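Long-range contacts in dihydrodipicolinate synthase family protein (Sinorhizobium meliloti, PDB 4DNH), which is of unknown function but has the closed eight-stranded barrel of the TIM-barrel clan and is named after the dihydrodipicolinate synthases: residues A32-A37 / E291-G296; V250-G255 / G270-L275. One frame throughout, in Å; residues are numbered along the deposited sequence.

Contact 1. Residues A32-A37 / E291-G296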
loop_
_atom_site.group_PDB
_atom_site.type_symbol
_atom_site.label_atom_id
_atom_site.label_comp_id
_atom_site.label_asym_id
_atom_site.label_seq_id
_atom_site.Cartn_x
_atom_site.Cartn_y
_atom_site.Cartn_z
ATOM N N ALA A 32 12.067 -1.435 -18.131
ATOM C CA ALA A 32 11.135 -1.011 -19.174
ATOM C C ALA A 32 10.314 0.212 -18.746
ATOM O O ALA A 32 9.682 0.860 -19.587
ATOM C CB ALA A 32 10.219 -2.162 -19.578
ATOM N N PHE A 33 10.328 0.522 -17.446
ATOM C CA PHE A 33 9.589 1.670 -16.903
ATOM C C PHE A 33 10.448 2.928 -16.834
ATOM O O PHE A 33 11.680 2.856 -16.749
ATOM C CB PHE A 33 9.047 1.393 -15.490
ATOM C CG PHE A 33 8.313 0.090 -15.340
ATOM C CD1 PHE A 33 7.697 -0.529 -16.426
ATOM C CD2 PHE A 33 8.212 -0.503 -14.091
ATOM C CE1 PHE A 33 7.020 -1.727 -16.275
ATOM C CE2 PHE A 33 7.529 -1.692 -13.930
ATOM C CZ PHE A 33 6.929 -2.305 -15.025
ATOM N N SER A 34 9.779 4.076 -16.851
ATOM C CA SER A 34 10.416 5.361 -16.627
ATOM C C SER A 34 10.013 5.900 -15.264
ATOM O O SER A 34 10.097 7.108 -15.022
ATOM C CB SER A 34 10.019 6.354 -17.724
ATOM O OG SER A 34 8.619 6.550 -17.776
ATOM N N ARG A 35 9.552 5.000 -14.390
ATOM C CA ARG A 35 9.188 5.340 -13.018
ATOM C C ARG A 35 9.695 4.265 -12.076
ATOM O O ARG A 35 9.890 3.129 -12.501
ATOM C CB ARG A 35 7.668 5.423 -12.873
ATOM C CG ARG A 35 6.986 6.498 -13.704
ATOM C CD ARG A 35 7.195 7.879 -13.122
ATOM N NE ARG A 35 6.553 8.903 -13.945
ATOM C CZ ARG A 35 7.141 9.519 -14.966
ATOM N NH1 ARG A 35 8.393 9.226 -15.298
ATOM N NH2 ARG A 35 6.475 10.430 -15.659
ATOM N N VAL A 36 9.889 4.627 -10.804
ATOM C CA VAL A 36 10.094 3.664 -9.707
ATOM C C VAL A 36 8.777 3.378 -8.967
ATOM O O VAL A 36 8.253 4.231 -8.232
ATOM C CB VAL A 36 11.155 4.159 -8.704
ATOM C CG1 VAL A 36 11.363 3.136 -7.590
ATOM C CG2 VAL A 36 12.468 4.432 -9.419
ATOM N N ALA A 37 8.255 2.167 -9.159
ATOM C CA ALA A 37 6.924 1.793 -8.694
ATOM C C ALA A 37 6.980 0.619 -7.751
ATOM O O ALA A 37 7.517 -0.432 -8.105
ATOM C CB ALA A 37 6.039 1.450 -9.873
ATOM N N GLU A 291 4.870 0.340 -18.496
ATOM C CA GLU A 291 5.650 0.045 -19.687
ATOM C C GLU A 291 5.355 1.055 -20.794
ATOM O O GLU A 291 6.279 1.611 -21.393
ATOM C CB GLU A 291 5.403 -1.376 -20.185
ATOM C CG GLU A 291 6.290 -1.740 -21.371
ATOM C CD GLU A 291 5.901 -3.043 -22.054
ATOM O OE1 GLU A 291 4.969 -3.734 -21.586
ATOM O OE2 GLU A 291 6.535 -3.377 -23.076
ATOM N N ALA A 292 4.071 1.288 -21.061
ATOM C CA ALA A 292 3.651 2.274 -22.062
ATOM C C ALA A 292 4.203 3.679 -21.755
ATOM O O ALA A 292 4.728 4.346 -22.648
ATOM C CB ALA A 292 2.136 2.297 -22.193
ATOM N N LEU A 293 4.107 4.106 -20.492
ATOM C CA LEU A 293 4.676 5.382 -20.042
ATOM C C LEU A 293 6.185 5.461 -20.284
ATOM O O LEU A 293 6.693 6.503 -20.724
ATOM C CB LEU A 293 4.401 5.585 -18.561
ATOM C CG LEU A 293 4.151 6.966 -17.963
ATOM C CD1 LEU A 293 4.391 6.889 -16.464
ATOM C CD2 LEU A 293 4.986 8.077 -18.569
ATOM N N GLY A 294 6.890 4.366 -19.985
ATOM C CA GLY A 294 8.327 4.246 -20.230
ATOM C C GLY A 294 8.684 4.204 -21.710
ATOM O O GLY A 294 9.818 4.499 -22.090
ATOM N N SER A 295 7.717 3.830 -22.547
ATOM C CA SER A 295 7.884 3.859 -24.004
ATOM C C SER A 295 7.384 5.185 -24.604
ATOM O O SER A 295 7.107 5.264 -25.802
ATOM C CB SER A 295 7.148 2.676 -24.653
ATOM O OG SER A 295 7.874 1.467 -24.511
ATOM N N GLY A 296 7.268 6.218 -23.767
ATOM C CA GLY A 296 6.780 7.532 -24.198
ATOM C C GLY A 296 5.389 7.499 -24.813
ATOM O O GLY A 296 4.962 8.473 -25.442
#
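The loop 32-37 lies against the last turn of helix 283-294 through R35 and L293 at one end and F33 and E291 at the other, where the segment leading into the first strand of the TIM barrel meets the second helix after strand 273-276. Van der Waals contact carries it, part apolar and part against polar atoms. L293 CD1 sits over one face of the R35 guanidinium, 3.7 Å above its plane and displaced toward the rim, and the two side chains cross at about a right angle. The same methyl touches R35 CG at 3.8 Å; CG stands anti to the carbonyl carbon (chi1 -63°). F33 brings its ring atoms CD1 and CE1 to E291, CD1 lying 3.6 Å from E291 N, while the ring also packs on S287 and L290 of the helix.

Backbone closeness comes next. S34 OG approaches G294 CA to 3.4 Å. G294 CA lies 3.7 Å from A32 O, and a side chain at this glycine would collide with that oxygen. Beyond it the helix ends in a Schellman motif, with G296 at positive phi as the C-prime residue.

The polar bonds run within the loop or to other parts of the chain. E291 OE1 forms a salt bridge with R28, and R35 NE donates to I264 O. R35 NH1 bonds S34 O at 2.7 Å, reaching it from above the carbonyl plane, 46° out of it.

Contact 2. Residues V250-G255 / G270-L275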
loop_
_atom_site.group_PDB
_atom_site.type_symbol
_atom_site.label_atom_id
_atom_site.label_comp_id
_atom_site.label_asym_id
_atom_site.label_seq_id
_atom_site.Cartn_x
_atom_site.Cartn_y
_atom_site.Cartn_z
ATOM N N VAL A 250 15.700 13.570 -4.063
ATOM C CA VAL A 250 14.733 13.054 -3.105
ATOM C C VAL A 250 13.446 12.807 -3.896
ATOM O O VAL A 250 12.794 13.757 -4.327
ATOM C CB VAL A 250 14.524 14.036 -1.919
ATOM C CG1 VAL A 250 13.381 13.584 -1.028
ATOM C CG2 VAL A 250 15.798 14.175 -1.093
ATOM N N ARG A 251 13.100 11.536 -4.122
ATOM C CA ARG A 251 11.914 11.200 -4.928
ATOM C C ARG A 251 10.565 11.422 -4.213
ATOM O O ARG A 251 10.478 11.350 -2.984
ATOM C CB ARG A 251 11.983 9.758 -5.398
ATOM C CG ARG A 251 13.138 9.402 -6.308
ATOM C CD ARG A 251 13.069 7.907 -6.591
ATOM N NE ARG A 251 14.049 7.442 -7.576
ATOM C CZ ARG A 251 13.987 7.666 -8.891
ATOM N NH1 ARG A 251 12.994 8.381 -9.435
ATOM N NH2 ARG A 251 14.946 7.172 -9.667
HETATM N N MSE A 252 9.518 11.691 -4.996
HETATM C CA MSE A 252 8.141 11.755 -4.480
HETATM C C MSE A 252 7.454 10.469 -4.843
HETATM O O MSE A 252 7.201 10.189 -6.026
HETATM C CB MSE A 252 7.394 12.952 -5.071
HETATM C CG MSE A 252 5.892 13.010 -4.764
HETATM SE SE MSE A 252 5.467 13.111 -2.832
HETATM C CE MSE A 252 5.760 15.036 -2.528
ATOM N N TYR A 253 7.168 9.647 -3.841
ATOM C CA TYR A 253 6.414 8.428 -4.093
ATOM C C TYR A 253 4.952 8.716 -3.791
ATOM O O TYR A 253 4.606 9.058 -2.652
ATOM C CB TYR A 253 6.925 7.265 -3.242
ATOM C CG TYR A 253 8.298 6.722 -3.645
ATOM C CD1 TYR A 253 8.435 5.848 -4.727
ATOM C CD2 TYR A 253 9.450 7.064 -2.922
ATOM C CE1 TYR A 253 9.672 5.346 -5.086
ATOM C CE2 TYR A 253 10.691 6.564 -3.275
ATOM C CZ TYR A 253 10.797 5.707 -4.360
ATOM O OH TYR A 253 12.027 5.210 -4.729
ATOM N N THR A 254 4.092 8.594 -4.801
ATOM C CA THR A 254 2.674 8.820 -4.570
ATOM C C THR A 254 2.027 7.701 -3.730
ATOM O O THR A 254 2.327 6.527 -3.897
ATOM C CB THR A 254 1.874 9.160 -5.853
ATOM O OG1 THR A 254 0.632 9.752 -5.458
ATOM C CG2 THR A 254 1.590 7.943 -6.724
ATOM N N GLY A 255 1.180 8.102 -2.794
ATOM C CA GLY A 255 0.512 7.178 -1.903
ATOM C C GLY A 255 -0.953 7.420 -2.100
ATOM O O GLY A 255 -1.789 6.834 -1.426
ATOM N N GLY A 270 6.857 18.534 -13.016
ATOM C CA GLY A 270 7.416 17.280 -12.539
ATOM C C GLY A 270 6.438 16.128 -12.592
ATOM O O GLY A 270 5.284 16.285 -12.967
ATOM N N HIS A 271 6.922 14.956 -12.224
ATOM C CA HIS A 271 6.064 13.805 -12.031
ATOM C C HIS A 271 6.277 13.254 -10.652
ATOM O O HIS A 271 7.124 13.760 -9.904
ATOM C CB HIS A 271 6.301 12.752 -13.115
ATOM C CG HIS A 271 7.747 12.341 -13.284
ATOM N ND1 HIS A 271 8.394 11.560 -12.393
ATOM C CD2 HIS A 271 8.660 12.596 -14.318
ATOM C CE1 HIS A 271 9.658 11.348 -12.816
ATOM N NE2 HIS A 271 9.817 11.980 -13.997
ATOM N N SER A 272 5.494 12.248 -10.271
ATOM C CA SER A 272 5.861 11.455 -9.100
ATOM C C SER A 272 5.985 9.969 -9.408
ATOM O O SER A 272 5.396 9.466 -10.371
ATOM C CB SER A 272 4.971 11.719 -7.867
ATOM O OG SER A 272 3.638 12.038 -8.196
ATOM N N ASP A 273 6.794 9.295 -8.588
ATOM C CA ASP A 273 6.926 7.846 -8.605
ATOM C C ASP A 273 5.770 7.209 -7.812
ATOM O O ASP A 273 4.758 7.864 -7.573
ATOM C CB ASP A 273 8.308 7.453 -8.076
ATOM C CG ASP A 273 9.428 7.817 -9.049
ATOM O OD1 ASP A 273 9.442 7.254 -10.168
ATOM O OD2 ASP A 273 10.289 8.661 -8.698
ATOM N N ALA A 274 5.891 5.945 -7.421
ATOM C CA ALA A 274 4.730 5.238 -6.889
ATOM C C ALA A 274 5.039 4.225 -5.808
ATOM O O ALA A 274 5.959 3.431 -5.924
ATOM C CB ALA A 274 3.957 4.572 -8.014
ATOM N N LEU A 275 4.246 4.269 -4.752
ATOM C CA LEU A 275 4.283 3.286 -3.686
ATOM C C LEU A 275 2.833 3.201 -3.201
ATOM O O LEU A 275 2.386 3.954 -2.319
ATOM C CB LEU A 275 5.247 3.733 -2.589
ATOM C CG LEU A 275 5.759 2.694 -1.592
ATOM C CD1 LEU A 275 6.827 3.367 -0.744
ATOM C CD2 LEU A 275 4.628 2.144 -0.720
#
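R251 and D273 form a salt bridge across the two strands, with NH1 of the arginine 2.8 Å from OD2 of the aspartate. The donor meets the syn side of OD2 but lies 31° out of the carboxylate plane; the guanidinium and carboxylate planes are turned 74° apart, and the bond uses a single oxygen, OD2. The other, OD1, accepts the backbone N of V36. An alanine in place of D273 would probably leave R251 NH1 without its charged mate and V36 N without this acceptor.

Next come the backbone bonds of a parallel pair, the last two strands of the barrel, joined through helix 260-265 as a beta-alpha-beta unit. D273 N donates to M252 O at 2.7 Å, T254 N to D273 O at 2.9 Å, and L275 N to T254 O at 3.1 Å, the ladder passing from one strand to the other.

Packing follows on both faces. On the face of Y253 and D273, the ring's CD1 lies 3.7 Å from D273 CB, and Y253 CB meets L275 CB at 4.0 Å. On the face of T254 and A274, T254 CG2 stands between its backbone N and carbonyl carbon (OG1 anti to N, chi1 -162°), which brings it 3.3 Å from D273 O. S272 CB packs 3.5 Å from M252 CG. The hydroxyls of Y253, T254 and S272 bond outside the pair, to D227, to E239, and to E239 and R243, whereas D273 OD2 is met by R251 within it, and the two oxygens of D273 tie strand 251-254 to the segment before strand 37-40.

In the fold
Contact 1 is a surface contact, about 20 Å from the centre of the chain to its own centre, and contact 2 a buried one at about 14 Å; their centres are about 13 Å apart. The first sets a loop against a helix end by van der Waals contact, without bonds between its segments, whereas the second joins two barrel strands by backbone bonds and a salt bridge. They meet at the closure of the barrel, where strand 273-276, the eighth, lies beside the first, 37-40. There V36 O accepts A274 N, D273 and V36 also meet, and R35 packs on H271. Along the sequence, contact 2 is nested within the loop closed by contact 1.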